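Local coordinates for capsular polysaccharide export system protein KpsC (PDB 6MGD) that probably adds Kdo in beta-2,7 linkage during biosynthesis of the glycolipid anchor of Gram-negative capsules, as a glycosyltransferase of the GT-B clan, at residues A[10-13]-A[14-18]; A[35-38]-A[39-43]; A[49-52]-A[53-56]; A[58-61]-A[62-66]; A[307-310]-A[311-315]. All blocks are in the same frame, centred on the assembly; numbering follows the deposited sequence.

Four of the five contacts lie on helices and turns beside strands 4-7, 44-49 and 64-71 of the mixed sheet, and interaction 5 sits at the C-terminal helix 311-322. Interactions 1, 2 and 4 are mostly at the surface; interactions 3 and 5 are partly buried. Interactions 1, 3 and 5 each start a helix with serine at the N-cap, but the serine caps weakly in 1, makes no capping bond in 3 and belongs to a full capping box in 5. Interaction 2 ends a helix and packs on the turn of interaction 4, Cys-38 against Val-64. Leu-53 of interaction 3 packs on Phe-60 and Val-66, whereas interaction 1 meets interaction 3 through Lys-13 and Trp-49.

Interaction 1 of 5, residues A[10-13]-A[14-18]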
loop_
_atom_site.group_PDB
_atom_site.type_symbol
_atom_site.label_atom_id
_atom_site.label_comp_id
_atom_site.label_asym_id
_atom_site.label_seq_id
_atom_site.Cartn_x
_atom_site.Cartn_y
_atom_site.Cartn_z
ATOM N N SER A 10 -1.995 -16.046 13.383
ATOM C CA SER A 10 -1.365 -17.355 13.347
ATOM C C SER A 10 -0.054 -17.325 14.131
ATOM O O SER A 10 0.558 -16.271 14.331
ATOM C CB SER A 10 -1.111 -17.797 11.904
ATOM O OG SER A 10 -0.214 -16.922 11.246
ATOM N N LEU A 11 0.365 -18.508 14.590
ATOM C CA LEU A 11 1.606 -18.630 15.350
ATOM C C LEU A 11 2.778 -18.010 14.601
ATOM O O LEU A 11 3.534 -17.205 15.159
ATOM C CB LEU A 11 1.886 -20.103 15.659
ATOM C CG LEU A 11 1.021 -20.789 16.719
ATOM C CD1 LEU A 11 1.431 -22.246 16.888
ATOM C CD2 LEU A 11 1.125 -20.051 18.040
ATOM N N TRP A 12 2.941 -18.381 13.328
ATOM C CA TRP A 12 3.993 -17.798 12.502
ATOM C C TRP A 12 3.897 -16.276 12.471
ATOM O O TRP A 12 4.910 -15.579 12.603
ATOM C CB TRP A 12 3.920 -18.374 11.088
ATOM C CG TRP A 12 4.896 -17.755 10.155
ATOM C CD1 TRP A 12 4.632 -16.821 9.197
ATOM C CD2 TRP A 12 6.305 -18.008 10.092
ATOM N NE1 TRP A 12 5.786 -16.483 8.535
ATOM C CE2 TRP A 12 6.828 -17.196 9.068
ATOM C CE3 TRP A 12 7.174 -18.845 10.800
ATOM C CZ2 TRP A 12 8.178 -17.194 8.733
ATOM C CZ3 TRP A 12 8.518 -18.846 10.462
ATOM C CH2 TRP A 12 9.006 -18.023 9.438
ATOM N N LYS A 13 2.682 -15.742 12.311
ATOM C CA LYS A 13 2.509 -14.292 12.280
ATOM C C LYS A 13 2.833 -13.651 13.623
ATOM O O LYS A 13 3.334 -12.522 13.660
ATOM C CB LYS A 13 1.082 -13.946 11.854
ATOM C CG LYS A 13 0.725 -12.467 11.921
ATOM C CD LYS A 13 -0.525 -12.194 11.110
ATOM C CE LYS A 13 -0.290 -12.538 9.651
ATOM N NZ LYS A 13 -0.498 -11.353 8.781
ATOM N N ILE A 14 2.559 -14.344 14.730
ATOM C CA ILE A 14 2.863 -13.794 16.050
ATOM C C ILE A 14 4.366 -13.589 16.210
ATOM O O ILE A 14 4.823 -12.541 16.682
ATOM C CB ILE A 14 2.294 -14.703 17.155
ATOM C CG1 ILE A 14 0.766 -14.656 17.148
ATOM C CG2 ILE A 14 2.841 -14.302 18.515
ATOM C CD1 ILE A 14 0.123 -15.515 18.213
ATOM N N ARG A 15 5.157 -14.589 15.813
ATOM C CA ARG A 15 6.609 -14.472 15.915
ATOM C C ARG A 15 7.135 -13.327 15.058
ATOM O O ARG A 15 8.048 -12.601 15.471
ATOM C CB ARG A 15 7.269 -15.790 15.509
ATOM C CG ARG A 15 6.877 -16.970 16.376
ATOM C CD ARG A 15 7.671 -18.203 15.998
ATOM N NE ARG A 15 9.105 -17.972 16.119
ATOM C CZ ARG A 15 10.037 -18.803 15.663
ATOM N NH1 ARG A 15 9.683 -19.923 15.049
ATOM N NH2 ARG A 15 11.321 -18.512 15.816
ATOM N N ILE A 16 6.571 -13.148 13.862
ATOM C CA ILE A 16 6.967 -12.032 13.006
ATOM C C ILE A 16 6.629 -10.704 13.671
ATOM O O ILE A 16 7.446 -9.775 13.695
ATOM C CB ILE A 16 6.296 -12.151 11.626
ATOM C CG1 ILE A 16 6.837 -13.363 10.872
ATOM C CG2 ILE A 16 6.491 -10.870 10.824
ATOM C CD1 ILE A 16 6.365 -13.437 9.441
ATOM N N ILE A 17 5.415 -10.592 14.212
ATOM C CA ILE A 17 4.993 -9.345 14.843
ATOM C C ILE A 17 5.858 -9.044 16.060
ATOM O O ILE A 17 6.176 -7.882 16.342
ATOM C CB ILE A 17 3.499 -9.418 15.206
ATOM C CG1 ILE A 17 2.654 -9.487 13.934
ATOM C CG2 ILE A 17 3.092 -8.226 16.048
ATOM C CD1 ILE A 17 2.963 -8.398 12.938
ATOM N N LYS A 18 6.271 -10.085 16.784
ATOM C CA LYS A 18 7.080 -9.888 17.980
ATOM C C LYS A 18 8.425 -9.241 17.668
ATOM O O LYS A 18 9.038 -8.654 18.565
ATOM C CB LYS A 18 7.277 -11.225 18.693
ATOM C CG LYS A 18 7.635 -11.093 20.163
ATOM C CD LYS A 18 7.438 -12.412 20.893
ATOM C CE LYS A 18 6.011 -12.919 20.735
ATOM N NZ LYS A 18 5.781 -14.195 21.472
#
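The first turns of helix 11-20, the helix of a beta-alpha-beta unit between strands 4-7 and 24-28, set Trp-12 against Ile-16 one turn on. Four backbone hydrogen bonds bind the two segments, from Ile-14 N to Ser-10 O (2.8 Å) through to Ile-17 N to Lys-13 O (2.9 Å), which is regular alpha-helical bonding. Ser-10 is the N-cap: its OG accepts a weak bond from Lys-13 N at 3.3 Å, in addition to the bond its carbonyl takes from Ile-14. Lys-13 and Ile-17 lie side by side and point the same way, with Lys-13 CG 4.1 Å from Ile-17 CG1. The lysine then bends in its outer torsions and makes a cation-pi contact with Trp-49, at the end of strand 44-49. Ile-14 and Ile-17 also rest on Phe-9, and Ile-16 touches Pro-86. With its ring turned away from the backbone N (chi1 176°), Trp-12 stands beside its own carbonyl and meets Ile-16 at a slant. Ile-16 CG1 lies 4.0 Å above one face of the indole, displaced toward the rim, while Ile-16 CD1 approaches Trp-12 NE1 to 3.2 Å.

Interaction 2 of 5, residues A[35-38]-A[39-43]; sequences EDLC and QKKGK
Leu-37 and Lys-41, one turn apart at the C-terminal end of helix 31-41, make the apolar part of this contact. Leu-37 CD1 lies 3.9 Å from Lys-41 CE and as near to CD, so the methyl touches the outer methylenes of the lysine and not its ammonium group. The leucine branch reaches them because its CG is turned opposite the backbone N (chi1 -178°). Both side chains also rest on Tyr-5 of strand 4-7. Lys-40 CB packs 3.3 Å from the backbone O of Asp-36. Cys-38 goes to the buried side, against Asn-61, Ser-63 and Val-64.

The backbone bonds are mostly weak. Gln-39 N reaches Glu-35 O at 3.5 Å, and Lys-41 N makes a weak, bent bond to Leu-37 O at 3.1 Å. The sounder bond joins Lys-41 N to Cys-38 O, also 3.1 Å, three residues back; its donor sits well above the carbonyl plane, 64° out of it. The last turn is thus drawn in toward 3-10 spacing. Gly-42 then leaves helical geometry with a positive phi of 83°, a conformation that favours glycine.

Charged groups add little across the contact: Asp-36 OD2 and Lys-40 NZ are 6.6 Å apart. Glu-35 and Lys-41 have weak, long ion pairs with Arg-31 and Glu-2. The chemistry implies a helix end of weak backbone bonds, with aliphatic packing of Leu-37 on Lys-41 and no salt bridge between the two segments; the exposed lysines probably make this surface positive.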
loop_
_atom_site.group_PDB
_atom_site.type_symbol
_atom_site.label_atom_id
_atom_site.label_comp_id
_atom_site.label_asym_id
_atom_site.label_seq_id
_atom_site.Cartn_x
_atom_site.Cartn_y
_atom_site.Cartn_z
ATOM N N GLU A 35 -13.344 -8.263 25.134
ATOM C CA GLU A 35 -14.152 -7.528 26.103
ATOM C C GLU A 35 -13.846 -7.966 27.531
ATOM O O GLU A 35 -13.788 -7.132 28.441
ATOM C CB GLU A 35 -15.642 -7.704 25.797
ATOM C CG GLU A 35 -16.061 -7.351 24.368
ATOM C CD GLU A 35 -16.221 -5.857 24.126
ATOM O OE1 GLU A 35 -15.383 -5.064 24.606
ATOM O OE2 GLU A 35 -17.194 -5.473 23.444
ATOM N N ASP A 36 -13.651 -9.270 27.749
ATOM C CA ASP A 36 -13.353 -9.758 29.092
ATOM C C ASP A 36 -12.030 -9.203 29.599
ATOM O O ASP A 36 -11.931 -8.770 30.754
ATOM C CB ASP A 36 -13.324 -11.287 29.106
ATOM C CG ASP A 36 -14.649 -11.902 28.712
ATOM O OD1 ASP A 36 -15.703 -11.292 28.995
ATOM O OD2 ASP A 36 -14.635 -12.999 28.114
ATOM N N LEU A 37 -11.000 -9.206 28.750
ATOM C CA LEU A 37 -9.687 -8.740 29.176
ATOM C C LEU A 37 -9.665 -7.234 29.409
ATOM O O LEU A 37 -8.920 -6.754 30.271
ATOM C CB LEU A 37 -8.635 -9.133 28.138
ATOM C CG LEU A 37 -7.184 -8.756 28.440
ATOM C CD1 LEU A 37 -6.691 -9.470 29.691
ATOM C CD2 LEU A 37 -6.294 -9.066 27.245
ATOM N N CYS A 38 -10.476 -6.479 28.664
ATOM C CA CYS A 38 -10.429 -5.021 28.752
ATOM C C CYS A 38 -10.882 -4.532 30.123
ATOM O O CYS A 38 -10.154 -3.804 30.808
ATOM C CB CYS A 38 -11.283 -4.401 27.645
ATOM S SG CYS A 38 -11.145 -2.604 27.543
ATOM N N GLN A 39 -12.088 -4.918 30.544
ATOM C CA GLN A 39 -12.557 -4.518 31.866
ATOM C C GLN A 39 -11.755 -5.168 32.985
ATOM O O GLN A 39 -11.875 -4.743 34.139
ATOM C CB GLN A 39 -14.043 -4.845 32.033
ATOM C CG GLN A 39 -14.338 -6.269 32.486
ATOM C CD GLN A 39 -15.800 -6.471 32.852
ATOM O OE1 GLN A 39 -16.694 -5.908 32.220
ATOM N NE2 GLN A 39 -16.048 -7.270 33.884
ATOM N N LYS A 40 -10.939 -6.175 32.668
ATOM C CA LYS A 40 -10.088 -6.811 33.664
ATOM C C LYS A 40 -8.815 -6.013 33.914
ATOM O O LYS A 40 -8.257 -6.073 35.015
ATOM C CB LYS A 40 -9.742 -8.231 33.213
ATOM C CG LYS A 40 -9.136 -9.117 34.287
ATOM C CD LYS A 40 -8.762 -10.472 33.710
ATOM C CE LYS A 40 -9.942 -11.110 32.993
ATOM N NZ LYS A 40 -9.548 -12.341 32.254
ATOM N N LYS A 41 -8.344 -5.265 32.914
ATOM C CA LYS A 41 -7.128 -4.470 33.033
ATOM C C LYS A 41 -7.374 -2.981 32.822
ATOM O O LYS A 41 -6.413 -2.202 32.802
ATOM C CB LYS A 41 -6.069 -4.968 32.044
ATOM C CG LYS A 41 -5.516 -6.345 32.372
ATOM C CD LYS A 41 -4.452 -6.767 31.373
ATOM C CE LYS A 41 -3.772 -8.056 31.806
ATOM N NZ LYS A 41 -3.031 -7.883 33.085
ATOM N N GLY A 42 -8.623 -2.564 32.671
ATOM C CA GLY A 42 -8.922 -1.153 32.424
ATOM C C GLY A 42 -8.804 -0.720 30.980
ATOM O O GLY A 42 -9.682 -0.014 30.473
ATOM N N LYS A 43 -7.731 -1.125 30.303
ATOM C CA LYS A 43 -7.544 -0.837 28.887
ATOM C C LYS A 43 -6.503 -1.798 28.333
ATOM O O LYS A 43 -5.583 -2.212 29.044
ATOM C CB LYS A 43 -7.114 0.616 28.651
ATOM C CG LYS A 43 -5.801 0.996 29.315
ATOM C CD LYS A 43 -5.365 2.400 28.922
ATOM C CE LYS A 43 -6.376 3.442 29.369
ATOM N NZ LYS A 43 -5.929 4.825 29.042
#

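Interaction 3 of 5, residues A[49-52]-A[53-56]; sequences WGST and LENE
Asn-55 folds back over the carbonyl of Ser-51 in the first turn of helix 52-56: its backbone N donates to Ser-51 O at 2.9 Å, while its amide lies beside the same oxygen, ND2 at 3.0 Å, at an angle too poor for a second bond. The other end of the amide, OD1, accepts a hydrogen bond from Lys-169. Ser-51 stands at the N-cap but makes no capping bond; its OG goes to Tyr-98. Glu-54 doubles back through a bent chi2 of 76°, which sets OE1 3.3 Å from Ser-51 CA while OE2 forms a salt bridge with Arg-68. Glu-56 N bonds to Thr-52 O (3.2 Å), and its extended chain passes that carbonyl with CG at 3.3 Å before its carboxylate meets Lys-8 and Tyr-7. Thr-52 OG1 points the other way along the chain and donates in the carbonyl plane to Trp-49 O, at 2.5 Å. That oxygen also accepts Thr-52 N, closing a type II' turn with Gly-50 at positive phi. The turn carries strand 44-49 into the helix. Leu-53 covers Val-66 of strand 64-71 and Tyr-7 of strand 4-7, whereas Ser-51 and Glu-54 touch Phe-170, just beyond helix 166-169.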
loop_
_atom_site.group_PDB
_atom_site.type_symbol
_atom_site.label_atom_id
_atom_site.label_comp_id
_atom_site.label_asym_id
_atom_site.label_seq_id
_atom_site.Cartn_x
_atom_site.Cartn_y
_atom_site.Cartn_z
ATOM N N TRP A 49 -5.105 -7.364 12.183
ATOM C CA TRP A 49 -4.506 -7.399 10.857
ATOM C C TRP A 49 -5.485 -6.851 9.828
ATOM O O TRP A 49 -6.565 -7.418 9.631
ATOM C CB TRP A 49 -4.086 -8.818 10.479
ATOM C CG TRP A 49 -3.390 -8.864 9.159
ATOM C CD1 TRP A 49 -3.948 -9.142 7.947
ATOM C CD2 TRP A 49 -2.004 -8.598 8.912
ATOM N NE1 TRP A 49 -2.994 -9.079 6.961
ATOM C CE2 TRP A 49 -1.791 -8.746 7.528
ATOM C CE3 TRP A 49 -0.922 -8.257 9.730
ATOM C CZ2 TRP A 49 -0.541 -8.564 6.941
ATOM C CZ3 TRP A 49 0.318 -8.076 9.144
ATOM C CH2 TRP A 49 0.498 -8.230 7.764
ATOM N N GLY A 50 -5.098 -5.761 9.174
ATOM C CA GLY A 50 -5.884 -5.245 8.066
ATOM C C GLY A 50 -7.282 -4.853 8.500
ATOM O O GLY A 50 -7.483 -4.189 9.521
ATOM N N SER A 51 -8.268 -5.279 7.715
ATOM C CA SER A 51 -9.672 -4.961 7.958
ATOM C C SER A 51 -10.409 -6.119 8.618
ATOM O O SER A 51 -11.570 -6.390 8.300
ATOM C CB SER A 51 -10.352 -4.565 6.652
ATOM O OG SER A 51 -9.689 -3.465 6.054
ATOM N N THR A 52 -9.752 -6.816 9.547
ATOM C CA THR A 52 -10.369 -7.979 10.176
ATOM C C THR A 52 -11.609 -7.590 10.969
ATOM O O THR A 52 -12.637 -8.276 10.906
ATOM C CB THR A 52 -9.352 -8.690 11.072
ATOM O OG1 THR A 52 -8.259 -9.157 10.272
ATOM C CG2 THR A 52 -9.991 -9.871 11.779
ATOM N N LEU A 53 -11.539 -6.486 11.715
ATOM C CA LEU A 53 -12.688 -6.065 12.509
ATOM C C LEU A 53 -13.835 -5.599 11.620
ATOM O O LEU A 53 -15.005 -5.876 11.912
ATOM C CB LEU A 53 -12.276 -4.963 13.482
ATOM C CG LEU A 53 -11.140 -5.330 14.439
ATOM C CD1 LEU A 53 -10.718 -4.133 15.280
ATOM C CD2 LEU A 53 -11.550 -6.497 15.322
ATOM N N GLU A 54 -13.523 -4.895 10.529
ATOM C CA GLU A 54 -14.573 -4.420 9.633
ATOM C C GLU A 54 -15.241 -5.575 8.897
ATOM O O GLU A 54 -16.452 -5.539 8.648
ATOM C CB GLU A 54 -14.002 -3.411 8.636
ATOM C CG GLU A 54 -13.658 -2.053 9.236
ATOM C CD GLU A 54 -12.380 -2.075 10.054
ATOM O OE1 GLU A 54 -11.535 -2.965 9.820
ATOM O OE2 GLU A 54 -12.220 -1.201 10.933
ATOM N N ASN A 55 -14.471 -6.606 8.537
ATOM C CA ASN A 55 -15.055 -7.766 7.872
ATOM C C ASN A 55 -15.986 -8.533 8.801
ATOM O O ASN A 55 -16.942 -9.165 8.336
ATOM C CB ASN A 55 -13.951 -8.682 7.348
ATOM C CG ASN A 55 -13.090 -8.013 6.299
ATOM O OD1 ASN A 55 -13.539 -7.107 5.598
ATOM N ND2 ASN A 55 -11.842 -8.453 6.188
ATOM N N GLU A 56 -15.727 -8.497 10.104
ATOM C CA GLU A 56 -16.600 -9.119 11.087
ATOM C C GLU A 56 -17.625 -8.149 11.657
ATOM O O GLU A 56 -18.468 -8.567 12.459
ATOM C CB GLU A 56 -15.768 -9.712 12.228
ATOM C CG GLU A 56 -14.681 -10.670 11.778
ATOM C CD GLU A 56 -13.881 -11.223 12.941
ATOM O OE1 GLU A 56 -13.536 -12.423 12.911
ATOM O OE2 GLU A 56 -13.603 -10.460 13.889
#

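Interaction 4 of 5, residues A[58-61]-A[62-66]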
loop_
_atom_site.group_PDB
_atom_site.type_symbol
_atom_site.label_atom_id
_atom_site.label_comp_id
_atom_site.label_asym_id
_atom_site.label_seq_id
_atom_site.Cartn_x
_atom_site.Cartn_y
_atom_site.Cartn_z
ATOM N N VAL A 58 -17.269 -6.061 13.867
ATOM C CA VAL A 58 -17.080 -6.032 15.311
ATOM C C VAL A 58 -16.477 -4.690 15.698
ATOM O O VAL A 58 -15.531 -4.213 15.061
ATOM C CB VAL A 58 -16.187 -7.196 15.773
ATOM C CG1 VAL A 58 -15.868 -7.069 17.257
ATOM C CG2 VAL A 58 -16.864 -8.527 15.483
ATOM N N ASN A 59 -17.035 -4.074 16.738
ATOM C CA ASN A 59 -16.537 -2.819 17.277
ATOM C C ASN A 59 -16.395 -2.948 18.786
ATOM O O ASN A 59 -17.267 -3.516 19.455
ATOM C CB ASN A 59 -17.469 -1.648 16.930
ATOM C CG ASN A 59 -17.666 -1.477 15.434
ATOM O OD1 ASN A 59 -16.769 -1.760 14.639
ATOM N ND2 ASN A 59 -18.846 -1.008 15.043
ATOM N N PHE A 60 -15.290 -2.427 19.313
ATOM C CA PHE A 60 -15.002 -2.430 20.738
ATOM C C PHE A 60 -15.121 -1.020 21.301
ATOM O O PHE A 60 -15.092 -0.029 20.566
ATOM C CB PHE A 60 -13.601 -2.985 21.017
ATOM C CG PHE A 60 -13.363 -4.345 20.434
ATOM C CD1 PHE A 60 -12.381 -4.542 19.477
ATOM C CD2 PHE A 60 -14.128 -5.427 20.838
ATOM C CE1 PHE A 60 -12.162 -5.792 18.938
ATOM C CE2 PHE A 60 -13.915 -6.681 20.300
ATOM C CZ PHE A 60 -12.928 -6.864 19.347
ATOM N N ASN A 61 -15.249 -0.940 22.624
ATOM C CA ASN A 61 -15.320 0.353 23.285
ATOM C C ASN A 61 -13.977 1.079 23.182
ATOM O O ASN A 61 -12.959 0.510 22.778
ATOM C CB ASN A 61 -15.731 0.185 24.747
ATOM C CG ASN A 61 -14.810 -0.744 25.504
ATOM O OD1 ASN A 61 -13.727 -0.346 25.932
ATOM N ND2 ASN A 61 -15.231 -1.991 25.671
ATOM N N LYS A 62 -13.981 2.358 23.567
ATOM C CA LYS A 62 -12.808 3.205 23.376
ATOM C C LYS A 62 -11.616 2.783 24.227
ATOM O O LYS A 62 -10.496 3.233 23.956
ATOM C CB LYS A 62 -13.158 4.668 23.660
ATOM C CG LYS A 62 -12.265 5.660 22.925
ATOM C CD LYS A 62 -12.852 7.063 22.908
ATOM C CE LYS A 62 -12.288 7.923 24.027
ATOM N NZ LYS A 62 -12.682 9.349 23.863
ATOM N N SER A 63 -11.815 1.935 25.237
ATOM C CA SER A 63 -10.699 1.460 26.045
ATOM C C SER A 63 -9.894 0.364 25.359
ATOM O O SER A 63 -8.807 0.023 25.840
ATOM C CB SER A 63 -11.201 0.961 27.402
ATOM O OG SER A 63 -11.721 2.026 28.180
ATOM N N VAL A 64 -10.389 -0.195 24.257
ATOM C CA VAL A 64 -9.641 -1.170 23.470
ATOM C C VAL A 64 -8.917 -0.393 22.376
ATOM O O VAL A 64 -9.502 -0.050 21.347
ATOM C CB VAL A 64 -10.549 -2.256 22.891
ATOM C CG1 VAL A 64 -9.735 -3.248 22.076
ATOM C CG2 VAL A 64 -11.302 -2.968 24.001
ATOM N N GLU A 65 -7.637 -0.102 22.603
ATOM C CA GLU A 65 -6.831 0.612 21.623
ATOM C C GLU A 65 -6.443 -0.346 20.503
ATOM O O GLU A 65 -5.745 -1.337 20.739
ATOM C CB GLU A 65 -5.591 1.211 22.282
ATOM C CG GLU A 65 -4.766 2.095 21.360
ATOM C CD GLU A 65 -3.585 2.733 22.068
ATOM O OE1 GLU A 65 -3.305 2.349 23.225
ATOM O OE2 GLU A 65 -2.938 3.619 21.470
ATOM N N VAL A 66 -6.897 -0.052 19.289
ATOM C CA VAL A 66 -6.732 -0.948 18.150
ATOM C C VAL A 66 -5.607 -0.432 17.265
ATOM O O VAL A 66 -5.602 0.739 16.865
ATOM C CB VAL A 66 -8.040 -1.080 17.352
ATOM C CG1 VAL A 66 -7.806 -1.875 16.075
ATOM C CG2 VAL A 66 -9.116 -1.735 18.206
#
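Phe-60 and Val-64 form the close-packed side of this contact, where Phe-60 CB lies 3.7 Å from Val-64 CB. The two side chains are set at a slant: Val-64 CG1 is 3.9 Å from Phe-60 CD1. Val-66 CG2 approaches the ring edge near its plane, 4.5 Å from Phe-60 CD1, a looser touch. Leu-46 of strand 44-49 and Leu-53 of helix 52-56 add to the apolar cluster, and Val-64 also rests on Ile-44 of strand 44-49. Between Phe-60 and strand 64-71 the chain reverses in a type I beta turn from Asn-61 to Val-64, closed by Val-64 N donating to Asn-61 O at 3.0 Å, the donor well above the carbonyl plane. An Asx turn lies over its start. Asn-61 CG sits between its own N and carbonyl carbon (chi1 56°), which swings OD1 forward to accept Ser-63 N at 3.1 Å. The same OD1 is 3.2 Å from Ser-63 CB. On the solvent side packing thins out: Asn-61 and Lys-62 are exposed, and the bent chain of Lys-62 leads away from the Phe-60 cluster.

Interaction 5 of 5, residues A[307-310]-A[311-315]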
loop_
_atom_site.group_PDB
_atom_site.type_symbol
_atom_site.label_atom_id
_atom_site.label_comp_id
_atom_site.label_asym_id
_atom_site.label_seq_id
_atom_site.Cartn_x
_atom_site.Cartn_y
_atom_site.Cartn_z
ATOM N N ASN A 307 17.362 -4.985 15.040
ATOM C CA ASN A 307 17.192 -3.651 15.596
ATOM C C ASN A 307 16.392 -2.768 14.644
ATOM O O ASN A 307 16.270 -3.049 13.449
ATOM C CB ASN A 307 18.549 -3.009 15.887
ATOM C CG ASN A 307 19.264 -3.661 17.052
ATOM O OD1 ASN A 307 20.334 -4.247 16.892
ATOM N ND2 ASN A 307 18.677 -3.557 18.239
ATOM N N ARG A 308 15.840 -1.689 15.193
ATOM C CA ARG A 308 15.126 -0.719 14.376
ATOM C C ARG A 308 16.114 0.069 13.525
ATOM O O ARG A 308 17.127 0.566 14.029
ATOM C CB ARG A 308 14.308 0.224 15.259
ATOM C CG ARG A 308 13.074 -0.416 15.883
ATOM C CD ARG A 308 11.947 -0.568 14.868
ATOM N NE ARG A 308 11.376 0.719 14.482
ATOM C CZ ARG A 308 10.305 1.262 15.052
ATOM N NH1 ARG A 308 9.684 0.625 16.036
ATOM N NH2 ARG A 308 9.852 2.440 14.638
ATOM N N ILE A 309 15.825 0.171 12.228
ATOM C CA ILE A 309 16.693 0.846 11.276
ATOM C C ILE A 309 15.853 1.814 10.450
ATOM O O ILE A 309 14.623 1.762 10.446
ATOM C CB ILE A 309 17.438 -0.144 10.357
ATOM C CG1 ILE A 309 16.439 -0.938 9.512
ATOM C CG2 ILE A 309 18.305 -1.086 11.175
ATOM C CD1 ILE A 309 17.087 -1.935 8.567
ATOM N N SER A 310 16.542 2.708 9.744
ATOM C CA SER A 310 15.861 3.657 8.881
ATOM C C SER A 310 15.439 2.983 7.578
ATOM O O SER A 310 15.876 1.878 7.243
ATOM C CB SER A 310 16.756 4.861 8.591
ATOM O OG SER A 310 17.845 4.499 7.760
ATOM N N ALA A 311 14.565 3.669 6.836
ATOM C CA ALA A 311 14.129 3.151 5.544
ATOM C C ALA A 311 15.298 3.006 4.581
ATOM O O ALA A 311 15.284 2.125 3.713
ATOM C CB ALA A 311 13.054 4.059 4.946
ATOM N N GLU A 312 16.320 3.854 4.720
ATOM C CA GLU A 312 17.492 3.741 3.860
ATOM C C GLU A 312 18.308 2.502 4.205
ATOM O O GLU A 312 18.752 1.774 3.308
ATOM C CB GLU A 312 18.348 5.003 3.974
ATOM C CG GLU A 312 17.588 6.299 3.713
ATOM C CD GLU A 312 16.967 6.881 4.969
ATOM O OE1 GLU A 312 17.331 8.017 5.339
ATOM O OE2 GLU A 312 16.124 6.201 5.593
ATOM N N GLU A 313 18.511 2.244 5.499
ATOM C CA GLU A 313 19.224 1.039 5.911
ATOM C C GLU A 313 18.453 -0.219 5.534
ATOM O O GLU A 313 19.059 -1.266 5.276
ATOM C CB GLU A 313 19.491 1.080 7.417
ATOM C CG GLU A 313 20.432 2.203 7.841
ATOM C CD GLU A 313 20.544 2.352 9.349
ATOM O OE1 GLU A 313 19.501 2.517 10.015
ATOM O OE2 GLU A 313 21.679 2.306 9.870
ATOM N N ALA A 314 17.121 -0.137 5.494
ATOM C CA ALA A 314 16.323 -1.271 5.040
ATOM C C ALA A 314 16.555 -1.546 3.560
ATOM O O ALA A 314 16.644 -2.708 3.144
ATOM C CB ALA A 314 14.840 -1.015 5.313
ATOM N N ILE A 315 16.649 -0.491 2.750
ATOM C CA ILE A 315 16.948 -0.674 1.335
ATOM C C ILE A 315 18.354 -1.229 1.159
ATOM O O ILE A 315 18.580 -2.134 0.347
ATOM C CB ILE A 315 16.754 0.649 0.573
ATOM C CG1 ILE A 315 15.279 1.052 0.581
ATOM C CG2 ILE A 315 17.283 0.531 -0.852
ATOM C CD1 ILE A 315 14.993 2.345 -0.147
HETATM O O HOH W 1 19.670 6.770 7.346
#
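The chain runs extended through Ile-309 and Ser-310 and turns into helix 311-322 at Ala-311, Ser-310 O accepting the first full-turn bond from Ala-314 N at 2.9 Å. Ser-310 and Glu-313 grip each other in both directions. Ser-310 OG, placed between its own N and carbonyl carbon (chi1 70°), accepts Glu-313 N at 3.3 Å. In return the carboxylate of Glu-313 comes back over the helix start, and OE1 takes Ser-310 N at 3.0 Å in an almost straight bond (172°), using the lone pair that faces away from its other oxygen. This reciprocal pair is a capping box, with Ser-310 as N-cap, and it satisfies two backbone N-H groups at the start of the helix. The residue before the cap adds a hydrophobic staple: Ile-309 CD1 reaches forward to Ala-314 CB, 4.1 Å away, and lies 3.6 Å from Ala-314 N. Tyr-300 of strand 298-300 touches both of these residues. Ile-309 CB also lies 3.4 Å from Glu-313 OE1, so the branch point of Ile-309 sits against the capping oxygen. Glu-312 OE2 lies 3.2 Å from Ser-310 OG, a weak contact at most. A water stands 2.9 Å from Ser-310 OG and donates weakly to Glu-312 OE1, whose stronger partner is the salt-bridging Arg-122 of helix 117-132.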